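Local coordinates for protein peptidase family U32 (Geobacillus thermoleovorans, PDB 4HE6) that is of unknown function but forms the small beta-rich C-terminal domain of a putative U32-family peptidase, at residues E42-T47 with V75-F80. Sequence-based numbering, arbitrary orientation.
Sequences EIENFT and VKRPLF
Arg77 lies stretched across one face of the Phe46 ring, the two side chains running antiparallel alongside one another. Arg77 CB sits over the ring, 3.9 Å from the centroid of Phe46 in a CH-pi contact, Arg77 CD lies near CG and CD2 of Phe46, and the guanidinium passes over Phe46 CB with its plane 14° from that of the ring. The chain runs extended from CG to NE, and beyond it Arg77 NH1 donates to Glu44 OE1 in a 3.0 Å salt bridge. This bond reaches the carboxylate on its anti side but 27° out of its plane, with an N-H...O angle of 163°. Two waters bridge the same pair: one joins Glu44 O to Arg77 NH1, the other Glu44 OE1 to Arg77 NH2. At the ring's edge, Leu79 CD2 lies 3.7 Å from Phe46 CE2 and also meets Ile43 CD1, while Ile43 CG2 touches the edge of the Phe80 ring. Phe38 of strand 35-39 packs against both Phe46 and Leu79. An alanine in place of Phe46 would probably leave the aliphatic part of Arg77 without its platform and open a gap beside Leu79. Where the loop before strand 84-87 meets the start of strand 46-49 and its lead-in, the hydrated surface charge pair probably contributes less than the apolar contacts of Phe46.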
ATOM      1  N   GLU A  42      -7.763  -4.080 -13.644  1.00 12.15           N
ATOM      2  CA  GLU A  42      -6.919  -3.268 -14.538  1.00 11.82           C
ATOM      3  C   GLU A  42      -5.434  -3.482 -14.271  1.00 10.08           C
ATOM      4  O   GLU A  42      -4.641  -2.961 -15.029  1.00 11.12           O
ATOM      5  CB  GLU A  42      -7.231  -1.749 -14.604  1.00 16.38           C
ATOM      6  CG  GLU A  42      -8.719  -1.427 -14.765  1.00 20.07           C
ATOM      7  CD  GLU A  42      -9.044  -0.007 -15.087  1.00 22.95           C
ATOM      8  OE1 GLU A  42      -8.582   0.447 -16.170  1.00 33.73           O
ATOM      9  OE2 GLU A  42      -9.764   0.698 -14.352  1.00 35.11           O
ATOM     10  N   ILE A  43      -5.084  -4.252 -13.228  1.00  9.15           N
ATOM     11  CA  ILE A  43      -3.724  -4.722 -13.034  1.00  7.78           C
ATOM     12  C   ILE A  43      -3.689  -6.241 -12.903  1.00  7.33           C
ATOM     13  O   ILE A  43      -4.629  -6.842 -12.341  1.00  7.59           O
ATOM     14  CB  ILE A  43      -2.988  -4.103 -11.814  1.00  8.12           C
ATOM     15  CG1 ILE A  43      -3.650  -4.454 -10.462  1.00  8.88           C
ATOM     16  CG2 ILE A  43      -2.814  -2.610 -11.965  1.00 10.35           C
ATOM     17  CD1 ILE A  43      -2.796  -4.060  -9.280  1.00 10.00           C
ATOM     18  N   GLU A  44      -2.592  -6.846 -13.362  1.00  6.92           N
ATOM     19  CA  GLU A  44      -2.260  -8.172 -12.877  1.00  6.98           C
ATOM     20  C   GLU A  44      -1.857  -8.040 -11.408  1.00  6.66           C
ATOM     21  O   GLU A  44      -0.987  -7.216 -11.090  1.00  7.75           O
ATOM     22  CB  GLU A  44      -1.156  -8.840 -13.703  1.00  7.64           C
ATOM     23  CG  GLU A  44      -0.822 -10.243 -13.171  1.00  8.17           C
ATOM     24  CD  GLU A  44       0.317 -10.895 -13.895  1.00 10.14           C
ATOM     25  OE1 GLU A  44       1.332 -10.232 -14.118  1.00 14.18           O
ATOM     26  OE2 GLU A  44       0.157 -12.108 -14.200  1.00 15.21           O
ATOM     27  N   ASN A  45      -2.443  -8.813 -10.536  1.00  6.64           N
ATOM     28  CA  ASN A  45      -2.058  -8.753  -9.130  1.00  6.66           C
ATOM     29  C   ASN A  45      -0.609  -9.127  -8.979  1.00  7.17           C
ATOM     30  O   ASN A  45      -0.085  -9.984  -9.713  1.00  8.63           O
ATOM     31  CB  ASN A  45      -2.917  -9.742  -8.339  1.00  7.41           C
ATOM     32  CG  ASN A  45      -4.390  -9.479  -8.366  1.00  7.18           C
ATOM     33  OD1 ASN A  45      -4.870  -8.469  -8.912  1.00  7.88           O
ATOM     34  ND2 ASN A  45      -5.149 -10.390  -7.797  1.00  8.99           N
ATOM     35  N   PHE A  46       0.070  -8.507  -8.009  1.00  6.71           N
ATOM     36  CA  PHE A  46       1.483  -8.791  -7.811  1.00  7.48           C
ATOM     37  C   PHE A  46       1.846  -8.593  -6.349  1.00  6.76           C
ATOM     38  O   PHE A  46       1.178  -7.871  -5.592  1.00  6.86           O
ATOM     39  CB  PHE A  46       2.374  -7.920  -8.715  1.00  8.09           C
ATOM     40  CG  PHE A  46       2.392  -6.463  -8.351  1.00  7.54           C
ATOM     41  CD1 PHE A  46       3.351  -5.907  -7.509  1.00  8.40           C
ATOM     42  CD2 PHE A  46       1.424  -5.608  -8.882  1.00  7.53           C
ATOM     43  CE1 PHE A  46       3.330  -4.548  -7.180  1.00  9.08           C
ATOM     44  CE2 PHE A  46       1.424  -4.251  -8.582  1.00  7.53           C
ATOM     45  CZ  PHE A  46       2.374  -3.722  -7.769  1.00  8.48           C
ATOM     46  N   THR A  47       2.904  -9.275  -5.955  1.00  7.69           N
ATOM     47  CA  THR A  47       3.402  -9.196  -4.595  1.00  7.21           C
ATOM     48  C   THR A  47       4.720  -8.452  -4.537  1.00  6.16           C
ATOM     49  O   THR A  47       5.463  -8.419  -5.530  1.00  8.23           O
ATOM     50  CB  THR A  47       3.584 -10.592  -3.954  1.00  8.85           C
ATOM     51  OG1 THR A  47       4.483 -11.351  -4.770  1.00 12.09           O
ATOM     52  CG2 THR A  47       2.260 -11.302  -3.836  1.00 13.34           C
ATOM     53  N   VAL A  75       6.749   1.123  -5.012  1.00  6.07           N
ATOM     54  CA  VAL A  75       6.144  -0.125  -5.449  1.00  6.16           C
ATOM     55  C   VAL A  75       6.802  -0.604  -6.713  1.00  6.30           C
ATOM     56  O   VAL A  75       7.367   0.151  -7.523  1.00  7.65           O
ATOM     57  CB  VAL A  75       4.605   0.008  -5.592  1.00  6.28           C
ATOM     58  CG1 VAL A  75       3.973   0.308  -4.192  1.00  6.71           C
ATOM     59  CG2 VAL A  75       4.211   1.051  -6.620  1.00  7.13           C
ATOM     60  N   LYS A  76       6.677  -1.916  -6.946  1.00  7.15           N
ATOM     61  CA  LYS A  76       7.418  -2.589  -7.987  1.00  8.23           C
ATOM     62  C   LYS A  76       6.800  -2.613  -9.368  1.00  7.45           C
ATOM     63  O   LYS A  76       7.490  -2.916 -10.351  1.00  8.82           O
ATOM     64  CB  LYS A  76       7.690  -4.051  -7.499  1.00 11.55           C
ATOM     65  CG  LYS A  76       8.754  -4.076  -6.434  1.00 15.02           C
ATOM     66  CD  LYS A  76      10.087  -3.501  -6.801  1.00 18.57           C
ATOM     67  CE  LYS A  76      10.745  -4.054  -8.046  1.00 25.18           C
ATOM     68  NZ  LYS A  76      12.025  -3.399  -8.469  1.00 22.89           N
ATOM     69  N   ARG A  77       5.520  -2.294  -9.445  1.00  6.83           N
ATOM     70  CA  ARG A  77       4.817  -2.154 -10.736  1.00  6.80           C
ATOM     71  C   ARG A  77       3.844  -1.006 -10.614  1.00  6.74           C
ATOM     72  O   ARG A  77       3.495  -0.631  -9.484  1.00  7.53           O
ATOM     73  CB  ARG A  77       4.024  -3.397 -11.091  1.00  6.86           C
ATOM     74  CG  ARG A  77       4.796  -4.705 -11.103  1.00  6.88           C
ATOM     75  CD  ARG A  77       3.914  -5.805 -11.609  1.00  7.18           C
ATOM     76  NE  ARG A  77       4.493  -7.112 -11.589  1.00  8.55           N
ATOM     77  CZ  ARG A  77       3.927  -8.200 -12.074  1.00  8.82           C
ATOM     78  NH1 ARG A  77       2.707  -8.135 -12.554  1.00  9.98           N
ATOM     79  NH2 ARG A  77       4.585  -9.339 -12.017  1.00 12.99           N
ATOM     80  N   PRO A  78       3.396  -0.467 -11.738  1.00  6.92           N
ATOM     81  CA  PRO A  78       2.388   0.596 -11.697  1.00  7.35           C
ATOM     82  C   PRO A  78       1.113   0.158 -11.032  1.00  6.41           C
ATOM     83  O   PRO A  78       0.698  -1.021 -11.067  1.00  8.87           O
ATOM     84  CB  PRO A  78       2.167   0.941 -13.171  1.00  8.34           C
ATOM     85  CG  PRO A  78       3.507   0.592 -13.841  1.00  8.61           C
ATOM     86  CD  PRO A  78       3.895  -0.702 -13.126  1.00  7.18           C
ATOM     87  N   LEU A  79       0.451   1.142 -10.414  1.00  6.90           N
ATOM     88  CA  LEU A  79      -0.824   1.039  -9.734  1.00  6.72           C
ATOM     89  C   LEU A  79      -1.746   2.142 -10.201  1.00  7.19           C
ATOM     90  O   LEU A  79      -1.280   3.212 -10.605  1.00  8.44           O
ATOM     91  CB  LEU A  79      -0.648   1.170  -8.217  1.00  7.15           C
ATOM     92  CG  LEU A  79       0.157   0.034  -7.608  1.00  6.78           C
ATOM     93  CD1 LEU A  79       0.491   0.374  -6.142  1.00  6.97           C
ATOM     94  CD2 LEU A  79      -0.555  -1.303  -7.676  1.00  8.55           C
ATOM     95  N   PHE A  80      -3.041   1.859 -10.120  1.00  7.85           N
ATOM     96  CA  PHE A  80      -4.021   2.905 -10.338  1.00  8.22           C
ATOM     97  C   PHE A  80      -4.683   3.302  -9.044  1.00  7.21           C
ATOM     98  O   PHE A  80      -4.770   2.503  -8.116  1.00  7.48           O
ATOM     99  CB  PHE A  80      -5.089   2.411 -11.294  1.00  9.91           C
ATOM    100  CG  PHE A  80      -4.614   2.096 -12.650  1.00 10.90           C
ATOM    101  CD1 PHE A  80      -4.330   0.817 -13.059  1.00 15.89           C
ATOM    102  CD2 PHE A  80      -4.434   3.157 -13.558  1.00 13.19           C
ATOM    103  CE1 PHE A  80      -3.865   0.529 -14.322  1.00 17.54           C
ATOM    104  CE2 PHE A  80      -3.969   2.888 -14.822  1.00 13.66           C
ATOM    105  CZ  PHE A  80      -3.693   1.595 -15.213  1.00 15.40           C
TER
HETATM  106  O   HOH W   1       0.778  -5.826 -12.693  1.00  9.22           O
HETATM  107  O   HOH W   2       3.656 -11.411 -14.064  1.00 34.47           O